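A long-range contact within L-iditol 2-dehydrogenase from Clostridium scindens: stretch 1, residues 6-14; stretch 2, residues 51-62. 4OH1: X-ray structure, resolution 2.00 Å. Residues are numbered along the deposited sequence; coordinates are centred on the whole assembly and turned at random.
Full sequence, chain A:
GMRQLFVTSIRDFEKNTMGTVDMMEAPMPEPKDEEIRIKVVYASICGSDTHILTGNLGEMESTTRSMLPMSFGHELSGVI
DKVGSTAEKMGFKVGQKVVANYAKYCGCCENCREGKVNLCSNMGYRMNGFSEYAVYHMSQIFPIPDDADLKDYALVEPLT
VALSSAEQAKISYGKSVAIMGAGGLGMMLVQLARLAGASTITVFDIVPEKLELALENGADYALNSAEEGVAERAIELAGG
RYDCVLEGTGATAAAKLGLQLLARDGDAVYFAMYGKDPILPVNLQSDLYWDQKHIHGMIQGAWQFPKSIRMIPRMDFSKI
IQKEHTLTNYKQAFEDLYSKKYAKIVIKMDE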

# COMPACT_ATOMS: atom_id res chain seq x y z
N PHE A 6 5.49 -20.50 38.09
CA PHE A 6 5.40 -19.10 38.39
C PHE A 6 6.80 -18.54 38.44
O PHE A 6 7.78 -19.24 38.77
CB PHE A 6 4.75 -18.91 39.77
CG PHE A 6 3.31 -19.30 39.83
CD1 PHE A 6 2.94 -20.64 40.01
CD2 PHE A 6 2.31 -18.34 39.71
CE1 PHE A 6 1.60 -21.01 40.04
CE2 PHE A 6 0.95 -18.71 39.75
CZ PHE A 6 0.60 -20.05 39.91
N VAL A 7 6.91 -17.27 38.11
CA VAL A 7 8.14 -16.54 38.27
C VAL A 7 8.14 -16.18 39.73
O VAL A 7 7.24 -15.46 40.16
CB VAL A 7 8.14 -15.25 37.43
CG1 VAL A 7 9.39 -14.41 37.72
CG2 VAL A 7 8.10 -15.60 35.96
N THR A 8 9.11 -16.70 40.49
CA THR A 8 9.23 -16.47 41.94
C THR A 8 10.23 -15.36 42.35
O THR A 8 10.05 -14.74 43.38
CB THR A 8 9.54 -17.79 42.70
OG1 THR A 8 10.61 -18.50 42.05
CG2 THR A 8 8.30 -18.70 42.72
N SER A 9 11.25 -15.11 41.53
CA SER A 9 12.08 -13.92 41.68
C SER A 9 12.57 -13.43 40.33
O SER A 9 12.63 -14.21 39.38
CB SER A 9 13.29 -14.26 42.54
OG SER A 9 14.17 -15.11 41.81
N ILE A 10 12.95 -12.16 40.25
CA ILE A 10 13.55 -11.58 39.02
C ILE A 10 14.99 -11.16 39.30
O ILE A 10 15.44 -11.24 40.45
CB ILE A 10 12.78 -10.34 38.51
CG1 ILE A 10 12.44 -9.43 39.71
CG2 ILE A 10 11.52 -10.75 37.72
CD1 ILE A 10 12.30 -7.97 39.34
N ARG A 11 15.70 -10.68 38.27
CA ARG A 11 17.11 -10.31 38.47
C ARG A 11 17.27 -9.26 39.57
O ARG A 11 16.68 -8.17 39.45
CB ARG A 11 17.75 -9.79 37.18
CG ARG A 11 19.25 -9.51 37.36
CD ARG A 11 20.00 -9.46 36.03
NE ARG A 11 21.44 -9.48 36.24
CZ ARG A 11 22.35 -9.41 35.26
NH1 ARG A 11 21.97 -9.29 34.00
NH2 ARG A 11 23.64 -9.45 35.56
N ASP A 12 18.03 -9.61 40.62
CA ASP A 12 18.40 -8.71 41.74
C ASP A 12 19.82 -8.16 41.46
O ASP A 12 20.82 -8.83 41.73
CB ASP A 12 18.32 -9.47 43.10
CG ASP A 12 18.57 -8.57 44.34
OD1 ASP A 12 18.80 -7.35 44.20
OD2 ASP A 12 18.54 -9.10 45.48
N PHE A 13 19.91 -6.95 40.90
CA PHE A 13 21.19 -6.32 40.60
C PHE A 13 21.98 -5.94 41.86
O PHE A 13 23.19 -6.09 41.84
CB PHE A 13 21.02 -5.11 39.70
CG PHE A 13 20.59 -5.44 38.30
CD1 PHE A 13 21.50 -5.96 37.38
CD2 PHE A 13 19.26 -5.23 37.88
CE1 PHE A 13 21.11 -6.25 36.06
CE2 PHE A 13 18.84 -5.53 36.57
CZ PHE A 13 19.77 -6.04 35.65
N GLU A 14 21.33 -5.49 42.95
CA GLU A 14 22.05 -5.16 44.23
C GLU A 14 22.42 -6.38 45.15
O GLU A 14 22.77 -6.19 46.32
CB GLU A 14 21.29 -4.10 45.06
N HIS A 51 14.06 -12.20 29.70
CA HIS A 51 14.30 -10.79 30.11
C HIS A 51 13.70 -10.50 31.50
O HIS A 51 14.32 -9.79 32.28
CB HIS A 51 13.73 -9.81 29.04
CG HIS A 51 13.94 -8.35 29.35
ND1 HIS A 51 14.96 -7.61 28.79
CD2 HIS A 51 13.24 -7.50 30.13
CE1 HIS A 51 14.89 -6.36 29.22
NE2 HIS A 51 13.86 -6.27 30.04
N ILE A 52 12.51 -11.03 31.79
CA ILE A 52 11.90 -10.92 33.13
C ILE A 52 12.84 -11.51 34.17
O ILE A 52 13.06 -10.94 35.24
CB ILE A 52 10.50 -11.66 33.23
CG1 ILE A 52 9.45 -10.94 32.37
CG2 ILE A 52 10.02 -11.74 34.67
CD1 ILE A 52 8.20 -11.78 32.04
N LEU A 53 13.43 -12.64 33.81
CA LEU A 53 14.15 -13.43 34.76
C LEU A 53 15.60 -12.96 34.94
O LEU A 53 16.06 -12.74 36.04
CB LEU A 53 14.11 -14.90 34.32
CG LEU A 53 12.75 -15.56 34.54
CD1 LEU A 53 12.47 -16.74 33.55
CD2 LEU A 53 12.70 -16.01 35.99
N THR A 54 16.30 -12.79 33.82
CA THR A 54 17.73 -12.55 33.83
C THR A 54 18.04 -11.11 33.38
O THR A 54 19.21 -10.73 33.21
CB THR A 54 18.44 -13.58 32.92
OG1 THR A 54 17.91 -13.52 31.58
CG2 THR A 54 18.30 -15.02 33.50
N GLY A 55 16.99 -10.31 33.22
CA GLY A 55 17.10 -9.06 32.49
C GLY A 55 17.01 -7.79 33.32
O GLY A 55 16.65 -7.79 34.54
N ASN A 56 17.36 -6.72 32.60
CA ASN A 56 17.37 -5.38 33.13
C ASN A 56 16.03 -4.76 32.79
O ASN A 56 15.68 -4.66 31.61
CB ASN A 56 18.50 -4.58 32.49
CG ASN A 56 18.68 -3.24 33.13
OD1 ASN A 56 18.02 -2.27 32.77
ND2 ASN A 56 19.57 -3.17 34.10
N LEU A 57 15.31 -4.34 33.83
CA LEU A 57 13.87 -4.08 33.72
C LEU A 57 13.39 -2.61 33.81
O LEU A 57 12.19 -2.38 33.72
CB LEU A 57 13.13 -4.94 34.76
CG LEU A 57 13.44 -6.45 34.79
CD1 LEU A 57 12.69 -7.16 35.91
CD2 LEU A 57 13.08 -7.08 33.45
N GLY A 58 14.28 -1.63 33.99
CA GLY A 58 13.88 -0.20 34.02
C GLY A 58 13.07 0.19 35.26
O GLY A 58 13.21 -0.46 36.30
N GLU A 59 12.24 1.24 35.15
CA GLU A 59 11.32 1.70 36.25
C GLU A 59 10.26 0.63 36.54
O GLU A 59 9.70 0.53 37.66
CB GLU A 59 10.65 3.03 35.89
N MSE A 60 10.00 -0.16 35.49
CA MSE A 60 9.23 -1.41 35.51
C MSE A 60 9.69 -2.49 36.51
O MSE A 60 8.92 -3.39 36.86
CB MSE A 60 9.28 -2.02 34.11
CG MSE A 60 8.25 -1.48 33.18
SE MSE A 60 6.57 -2.11 33.88
CE MSE A 60 6.53 -3.94 33.09
N GLU A 61 10.94 -2.41 36.93
CA GLU A 61 11.50 -3.41 37.83
C GLU A 61 10.82 -3.46 39.21
O GLU A 61 10.72 -4.54 39.81
CB GLU A 61 13.00 -3.17 37.99
CG GLU A 61 13.75 -4.39 38.44
CD GLU A 61 15.16 -4.08 38.77
OE1 GLU A 61 15.90 -3.66 37.84
OE2 GLU A 61 15.53 -4.24 39.95
N SER A 62 10.36 -2.33 39.72
CA SER A 62 9.75 -2.32 41.05
C SER A 62 8.36 -2.89 41.02
O SER A 62 7.94 -3.64 41.92
CB SER A 62 9.70 -0.92 41.60
OG SER A 62 10.89 -0.67 42.31

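The centre of this contact is Ile10, the first residue past the strand of stretch 1, lodged between the end of one helix and the start of the next. Its side chain (chi1 p, chi2 t) reaches in two directions. The branch methyl, Ile10 CG2, lies 3.5 Å from Ile52 CG2, while the end of the longer branch, Ile10 CD1, lies 3.5 Å from Leu57 CD1 and 3.8 Å from Glu61 O. One beta-branched residue thus touches the helix end, the loop after it and the following helix. Ile10 CG2 sits 2.9 Å from Ile52 O, shorter than a comfortable carbon-oxygen contact; a methyl is no polar donor, and Ile52 O is buried with no partner in the model.

Val7 extends the apolar patch back along the strand. Its CB points toward stretch 2, and in the t rotamer Val7 CG1 comes within 4.1 Å of both Ile52 CG2 and Leu53 CD2. Leu53 leaves its backbone pointing away, yet its end comes nearer, so that Leu53 CD2 also rests 3.8 Å from Ser9 O. Val7 points toward stretch 2, whereas Thr8 points away and its OG1 is hydrogen-bonded elsewhere in the structure.

The backbones run close where strand and helix both finish, with Ile10 CA 4.7 Å from Leu53 CA and Arg11 CA 5.2 Å from Thr54 CA. Proximity does not guarantee bonding, however: Arg11 N is 3.1 Å from Leu53 O, but the angle is too poor for a hydrogen bond.

The polar link comes instead from the Arg11 side chain. Nearly fully extended, with chi1 to chi3 all t, it runs along the helix end and packs Arg11 CD 3.2 Å from Thr54 O. Arg11 NH1 then donates to Thr54 O at 3.2 Å, the one hydrogen bond across the contact. The rule is economical: a late-helix carbonyl accepts from a cationic side chain whose methylenes cover the same surface. Gly55, just beyond, is the first residue to leave helical phi/psi.

At the outer edge, the CA-to-CB bond of Phe13 points toward the second stretch, and its ring reaches Glu61 and Asn56. Glu61 OE1 lies at the ring edge, 3.7 Å from Phe13 CD2, where the partly positive ring hydrogens suit a carboxylate oxygen. Asn56 extends its amide to the same ring, placing Asn56 ND2 3.3 Å from Phe13 CZ. Glu61 therefore serves two settings, its backbone carbonyl against Ile10 and its carboxylate beside Phe13, joining the apolar centre to the polar margin.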